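Local coordinates for protein ATP12 ATPase (Paracoccus denitrificans, PDB 2R31) that probably acts as an assembly chaperone of the F1-ATPase, as a bacterial member of the ATP12 family, at residues A[11-14]-A[15-18]; A[26-30]-A[31-35]. All coordinates share one frame; numbering follows the deposited sequence.

Contact 1: A[11-14]-A[15-18]; sequences RFWA and SVGI
Trp13 and Val16 meet where the loop after helix 5-8 runs into strand 16-21: methyl CG2 of Val16 rests 3.6 Å from NE1 of the indole and almost as near its CD1. With CG1 anti to the backbone N (chi1 -177°), CG2 is the branch left beside that N, facing the indole. The same methyl is 4.1 Å from NH2 of Arg11. Tight packing continues on the indole, where CG of Arg11 sits 3.5 Å above the ring plane over its centre, and its benzo edge points into the Phe12 face, Trp13 CE3 3.7 Å above the ring centre in a T-shaped stack. The extended arginine chain carries the guanidinium forward along the loop, to make two backbone bonds: NE to Trp13 O (2.9 Å), with the acceptor in the guanidinium plane, and NH2 to Ala14 O (2.9 Å), coming from above that carbonyl's plane. This is a lead-in to the edge strand of a three-stranded antiparallel sheet, packed against helix 47-58; the guanidinium also bonds Gln58 OE1 at the end of that helix and Val60 O just beyond it, and Trp13 NE1 gives its hydrogen to Trp57 O. A leucine in place of Arg11 would probably leave the carbonyls of Trp13 and Ala14 without these donors, Gln58 without its partner and the loop freer to move. The other side is looser: the CB atoms of exposed Ala14 and of Ser15 are directed away from each other's segment.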
ATOM      1  N   ARG A  11      13.935  20.059 -16.010  1.00 13.62           N
ATOM      2  CA  ARG A  11      14.843  20.166 -14.881  1.00 13.05           C
ATOM      3  C   ARG A  11      15.463  21.558 -14.928  1.00 13.85           C
ATOM      4  O   ARG A  11      16.503  21.868 -15.568  1.00 17.26           O
ATOM      5  CB  ARG A  11      15.934  19.160 -14.851  1.00 14.59           C
ATOM      6  CG  ARG A  11      16.800  19.235 -13.651  1.00 17.25           C
ATOM      7  CD  ARG A  11      18.025  18.438 -13.656  1.00 19.63           C
ATOM      8  NE  ARG A  11      18.800  18.585 -12.434  1.00 17.19           N
ATOM      9  CZ  ARG A  11      19.223  17.627 -11.732  1.00 13.57           C
ATOM     10  NH1 ARG A  11      18.851  16.403 -12.174  1.00 13.20           N
ATOM     11  NH2 ARG A  11      19.921  17.877 -10.621  1.00 15.80           N
ATOM     12  N   PHE A  12      14.837  22.451 -14.200  1.00 10.77           N
ATOM     13  CA  PHE A  12      15.303  23.846 -14.147  1.00 11.62           C
ATOM     14  C   PHE A  12      16.238  24.081 -12.990  1.00 11.05           C
ATOM     15  O   PHE A  12      16.617  25.236 -12.760  1.00 14.73           O
ATOM     16  CB  PHE A  12      14.102  24.825 -14.127  1.00 11.75           C
ATOM     17  CG  PHE A  12      13.254  24.654 -12.907  1.00 12.37           C
ATOM     18  CD1 PHE A  12      13.525  25.257 -11.694  1.00 16.59           C
ATOM     19  CD2 PHE A  12      12.120  23.853 -12.946  1.00 13.85           C
ATOM     20  CE1 PHE A  12      12.689  25.061 -10.617  1.00 22.08           C
ATOM     21  CE2 PHE A  12      11.305  23.652 -11.848  1.00 17.30           C
ATOM     22  CZ  PHE A  12      11.593  24.246 -10.624  1.00 21.67           C
ATOM     23  N   TRP A  13      16.571  23.047 -12.188  1.00 10.34           N
ATOM     24  CA  TRP A  13      17.448  23.171 -11.035  1.00 10.07           C
ATOM     25  C   TRP A  13      18.736  22.431 -11.323  1.00  9.36           C
ATOM     26  O   TRP A  13      18.770  21.419 -11.994  1.00 12.12           O
ATOM     27  CB  TRP A  13      16.766  22.586  -9.758  1.00 10.50           C
ATOM     28  CG  TRP A  13      16.420  21.138  -9.908  1.00 10.42           C
ATOM     29  CD1 TRP A  13      17.173  20.052  -9.518  1.00 11.88           C
ATOM     30  CD2 TRP A  13      15.263  20.590 -10.517  1.00  9.62           C
ATOM     31  NE1 TRP A  13      16.537  18.877  -9.836  1.00 11.27           N
ATOM     32  CE2 TRP A  13      15.377  19.155 -10.451  1.00 10.04           C
ATOM     33  CE3 TRP A  13      14.093  21.116 -11.094  1.00  9.83           C
ATOM     34  CZ2 TRP A  13      14.421  18.335 -10.966  1.00 10.93           C
ATOM     35  CZ3 TRP A  13      13.150  20.244 -11.608  1.00 10.66           C
ATOM     36  CH2 TRP A  13      13.327  18.889 -11.534  1.00 11.49           C
ATOM     37  N   ALA A  14      19.794  22.905 -10.674  1.00  9.11           N
ATOM     38  CA  ALA A  14      21.087  22.268 -10.761  1.00  9.92           C
ATOM     39  C   ALA A  14      21.296  21.260  -9.645  1.00 12.06           C
ATOM     40  O   ALA A  14      21.608  20.088  -9.901  1.00 16.03           O
ATOM     41  CB  ALA A  14      22.226  23.304 -10.837  1.00 11.76           C
ATOM     42  N   SER A  15      21.085  21.699  -8.411  1.00 11.64           N
ATOM     43  CA  SER A  15      21.440  20.959  -7.228  0.83 11.35           C
ATOM     44  C   SER A  15      20.211  20.453  -6.461  1.00  9.42           C
ATOM     45  O   SER A  15      19.134  21.045  -6.531  1.00  8.85           O
ATOM     46  CB  SER A  15      22.264  21.819  -6.245  0.83 13.33           C
ATOM     47  OG  SER A  15      21.476  22.797  -5.601  0.83 14.71           O
ATOM     48  N   VAL A  16      20.397  19.363  -5.724  1.00  9.04           N
ATOM     49  CA  VAL A  16      19.378  18.762  -4.879  1.00  8.46           C
ATOM     50  C   VAL A  16      20.044  18.457  -3.520  1.00  8.81           C
ATOM     51  O   VAL A  16      21.168  17.934  -3.485  1.00 12.16           O
ATOM     52  CB  VAL A  16      18.792  17.473  -5.453  1.00  9.59           C
ATOM     53  CG1 VAL A  16      17.701  16.942  -4.578  1.00 11.52           C
ATOM     54  CG2 VAL A  16      18.265  17.731  -6.863  1.00  9.98           C
ATOM     55  N   GLY A  17      19.347  18.716  -2.435  1.00  9.21           N
ATOM     56  CA  GLY A  17      19.833  18.333  -1.100  1.00  9.90           C
ATOM     57  C   GLY A  17      18.621  18.194  -0.151  1.00  8.90           C
ATOM     58  O   GLY A  17      17.484  18.235  -0.623  1.00  9.05           O
ATOM     59  N   ILE A  18      18.916  18.019   1.133  1.00  8.26           N
ATOM     60  CA  ILE A  18      17.880  17.902   2.124  1.00  8.18           C
ATOM     61  C   ILE A  18      18.222  18.766   3.346  1.00  8.23           C
ATOM     62  O   ILE A  18      19.384  19.119   3.545  1.00 10.05           O
ATOM     63  CB  ILE A  18      17.620  16.431   2.549  1.00  8.50           C
ATOM     64  CG1 ILE A  18      18.775  15.793   3.308  1.00  9.73           C
ATOM     65  CG2 ILE A  18      17.228  15.612   1.303  1.00  9.65           C
ATOM     66  CD1 ILE A  18      18.436  14.476   3.965  1.00 12.71           C
TER

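Contact 2: A[26-30]-A[31-35]; sequences AVLLD and ERPLR
Leu28 and Pro33 face each other across a tight antiparallel hairpin, CD2 of the leucine lying 3.9 Å from CG of the proline ring; they form a non-hydrogen-bonded pair, and proline has no N-H to offer. The backbone bonds fall on the residues around them. Leu29 and Arg32 pair in both directions: Leu29 N donates to Arg32 O (2.9 Å), and Arg32 N returns a longer bond to Leu29 O (3.1 Å), closing the type I' turn through Asp30 and Glu31. Beyond the proline, Leu34 N reaches Val27 O at 2.8 Å, nearly straight at 177°. CA-H contacts supplement two of these acceptors, from Pro33 to Val27 O and from Leu28 to Arg32 O. Waters serve further groups: one accepts from Val27 N (3.0 Å) and probably donates to Leu34 O, bridging the two arms beyond their last direct bond, while another accepts from Glu31 N (3.0 Å) and gives a weak bond to Leu28 O. The Asp30 carboxylate bonds the backbone N-H groups of Ala14 and Ser15. The Glu31 chain bends at chi2 (-64°), which brings OE1 within 3.8 Å of Leu28 CD1. Leu29 and Leu34, their CD1 methyls 4.3 Å apart, both touch Trp57 of helix 47-58, and Val27 touches Ile53 of it; on its other edge strand 24-29 pairs with strand 16-21.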
ATOM      1  N   ALA A  26      12.864  18.599   4.629  1.00  9.15           N
ATOM      2  CA  ALA A  26      12.585  19.214   3.335  1.00  8.58           C
ATOM      3  C   ALA A  26      13.590  18.684   2.312  1.00  7.76           C
ATOM      4  O   ALA A  26      14.733  18.331   2.626  1.00  8.87           O
ATOM      5  CB  ALA A  26      12.709  20.717   3.423  1.00  9.59           C
ATOM      6  N   VAL A  27      13.127  18.664   1.052  1.00  7.94           N
ATOM      7  CA  VAL A  27      13.978  18.365  -0.099  1.00  7.46           C
ATOM      8  C   VAL A  27      14.178  19.657  -0.859  1.00  8.18           C
ATOM      9  O   VAL A  27      13.180  20.311  -1.192  1.00  9.67           O
ATOM     10  CB  VAL A  27      13.330  17.291  -0.994  1.00  8.13           C
ATOM     11  CG1 VAL A  27      14.149  17.064  -2.286  1.00  8.96           C
ATOM     12  CG2 VAL A  27      13.209  15.978  -0.217  1.00  9.18           C
ATOM     13  N   LEU A  28      15.426  20.039  -1.080  1.00  8.95           N
ATOM     14  CA  LEU A  28      15.792  21.327  -1.644  1.00  9.70           C
ATOM     15  C   LEU A  28      16.234  21.189  -3.082  1.00  9.43           C
ATOM     16  O   LEU A  28      17.136  20.428  -3.403  1.00 11.49           O
ATOM     17  CB  LEU A  28      16.969  21.923  -0.838  1.00 10.98           C
ATOM     18  CG  LEU A  28      16.830  22.000   0.684  1.00 12.66           C
ATOM     19  CD1 LEU A  28      18.109  22.549   1.326  1.00 17.17           C
ATOM     20  CD2 LEU A  28      15.624  22.840   0.958  1.00 16.08           C
ATOM     21  N   LEU A  29      15.622  21.979  -3.938  1.00  8.36           N
ATOM     22  CA  LEU A  29      15.999  22.118  -5.363  1.00  8.49           C
ATOM     23  C   LEU A  29      16.669  23.468  -5.471  1.00  8.42           C
ATOM     24  O   LEU A  29      15.973  24.486  -5.287  1.00  8.80           O
ATOM     25  CB  LEU A  29      14.793  22.007  -6.284  1.00  9.78           C
ATOM     26  CG  LEU A  29      13.922  20.767  -6.142  1.00 12.17           C
ATOM     27  CD1 LEU A  29      12.781  20.769  -7.190  1.00 17.64           C
ATOM     28  CD2 LEU A  29      14.748  19.525  -6.274  1.00 13.58           C
ATOM     29  N   ASP A  30      17.980  23.503  -5.733  0.61  8.52           N
ATOM     30  CA  ASP A  30      18.724  24.752  -5.701  0.61  7.88           C
ATOM     31  C   ASP A  30      18.322  25.588  -4.479  0.61  8.27           C
ATOM     32  O   ASP A  30      17.992  26.757  -4.615  0.61  9.92           O
ATOM     33  CB  ASP A  30      18.585  25.569  -6.988  0.61  8.47           C
ATOM     34  CG  ASP A  30      19.473  25.028  -8.069  0.61  7.97           C
ATOM     35  OD1 ASP A  30      20.426  24.248  -7.811  0.61 10.71           O
ATOM     36  OD2 ASP A  30      19.212  25.399  -9.230  0.61  9.44           O
ATOM     37  N   GLU A  31      18.379  24.932  -3.324  1.00  8.80           N
ATOM     38  CA  GLU A  31      18.257  25.543  -2.002  1.00  9.63           C
ATOM     39  C   GLU A  31      16.841  25.958  -1.660  1.00 10.49           C
ATOM     40  O   GLU A  31      16.618  26.582  -0.636  1.00 14.83           O
ATOM     41  CB  GLU A  31      19.191  26.739  -1.791  1.00 12.00           C
ATOM     42  CG  GLU A  31      20.641  26.333  -2.038  1.00 13.00           C
ATOM     43  CD  GLU A  31      21.207  25.313  -1.102  1.00 15.97           C
ATOM     44  OE1 GLU A  31      20.667  25.079   0.020  1.00 21.11           O
ATOM     45  OE2 GLU A  31      22.265  24.698  -1.419  1.00 27.91           O
ATOM     46  N   ARG A  32      15.852  25.582  -2.433  1.00 10.55           N
ATOM     47  CA  ARG A  32      14.463  25.896  -2.187  1.00 10.54           C
ATOM     48  C   ARG A  32      13.655  24.666  -1.884  1.00  9.99           C
ATOM     49  O   ARG A  32      13.661  23.712  -2.700  1.00 10.81           O
ATOM     50  CB  ARG A  32      13.851  26.529  -3.413  1.00 12.69           C
ATOM     51  CG  ARG A  32      12.439  26.935  -3.230  1.00 16.17           C
ATOM     52  CD  ARG A  32      11.864  27.361  -4.585  1.00 17.98           C
ATOM     53  NE  ARG A  32      10.575  27.937  -4.462  1.00 20.26           N
ATOM     54  CZ  ARG A  32      10.024  28.670  -5.441  1.00 20.95           C
ATOM     55  NH1 ARG A  32      10.655  28.869  -6.601  1.00 20.85           N
ATOM     56  NH2 ARG A  32       8.824  29.174  -5.237  1.00 25.90           N
ATOM     57  N   PRO A  33      12.916  24.600  -0.758  1.00  9.73           N
ATOM     58  CA  PRO A  33      12.105  23.419  -0.487  1.00  9.93           C
ATOM     59  C   PRO A  33      11.065  23.129  -1.531  1.00 10.50           C
ATOM     60  O   PRO A  33      10.246  23.960  -1.951  1.00 12.50           O
ATOM     61  CB  PRO A  33      11.409  23.770   0.842  1.00 11.41           C
ATOM     62  CG  PRO A  33      12.295  24.727   1.464  1.00 14.50           C
ATOM     63  CD  PRO A  33      12.842  25.602   0.337  1.00 12.28           C
ATOM     64  N   LEU A  34      11.028  21.880  -1.955  1.00 11.06           N
ATOM     65  CA  LEU A  34       9.987  21.283  -2.796  1.00 12.20           C
ATOM     66  C   LEU A  34       8.645  21.437  -2.114  1.00 11.17           C
ATOM     67  O   LEU A  34       8.576  21.308  -0.915  1.00 12.27           O
ATOM     68  CB  LEU A  34      10.335  19.782  -2.993  1.00 12.38           C
ATOM     69  CG  LEU A  34       9.427  18.885  -3.771  1.00 13.20           C
ATOM     70  CD1 LEU A  34       9.284  19.367  -5.208  1.00 16.69           C
ATOM     71  CD2 LEU A  34       9.997  17.471  -3.813  1.00 18.44           C
ATOM     72  N   ARG A  35       7.614  21.727  -2.889  1.00 11.32           N
ATOM     73  CA  ARG A  35       6.231  21.737  -2.422  1.00 11.17           C
ATOM     74  C   ARG A  35       5.454  20.649  -3.121  1.00  9.35           C
ATOM     75  O   ARG A  35       5.902  20.063  -4.111  1.00 10.36           O
ATOM     76  CB  ARG A  35       5.561  23.100  -2.658  1.00 14.04           C
ATOM     77  CG  ARG A  35       6.124  24.172  -1.765  1.00 19.13           C
ATOM     78  CD  ARG A  35       5.558  25.530  -1.826  1.00 22.73           C
ATOM     79  NE  ARG A  35       6.029  26.485  -0.832  1.00 29.56           N
ATOM     80  CZ  ARG A  35       5.397  26.828   0.293  1.00 31.29           C
ATOM     81  NH1 ARG A  35       4.223  26.289   0.641  1.00 23.80           N
ATOM     82  NH2 ARG A  35       5.970  27.727   1.095  1.00 38.82           N
TER
HETATM   83  O   HOH W   1      10.533  20.081   0.803  1.00 11.28           O
HETATM   84  O   HOH W   2      19.635  22.244  -3.310  1.00 11.41           O

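Both contacts belong to one small antiparallel sheet, on the same side of the chain's centre, with contact 1 at the start of its first strand and contact 2 at the hairpin joining its second and third. The carboxylate of Asp30 is one joint between them; the other is the approach of Gly17 O to Leu28 N, 2.8 Å apart. Contact 1 is a surface contact with a single buried residue, Trp13, and its bonds run from one arginine side chain to the loop backbone. Contact 2 is partly buried and relies on backbone pairing and bridging waters, with Ala26, Val27 and Leu34 buried. Helix 47-58 backs both.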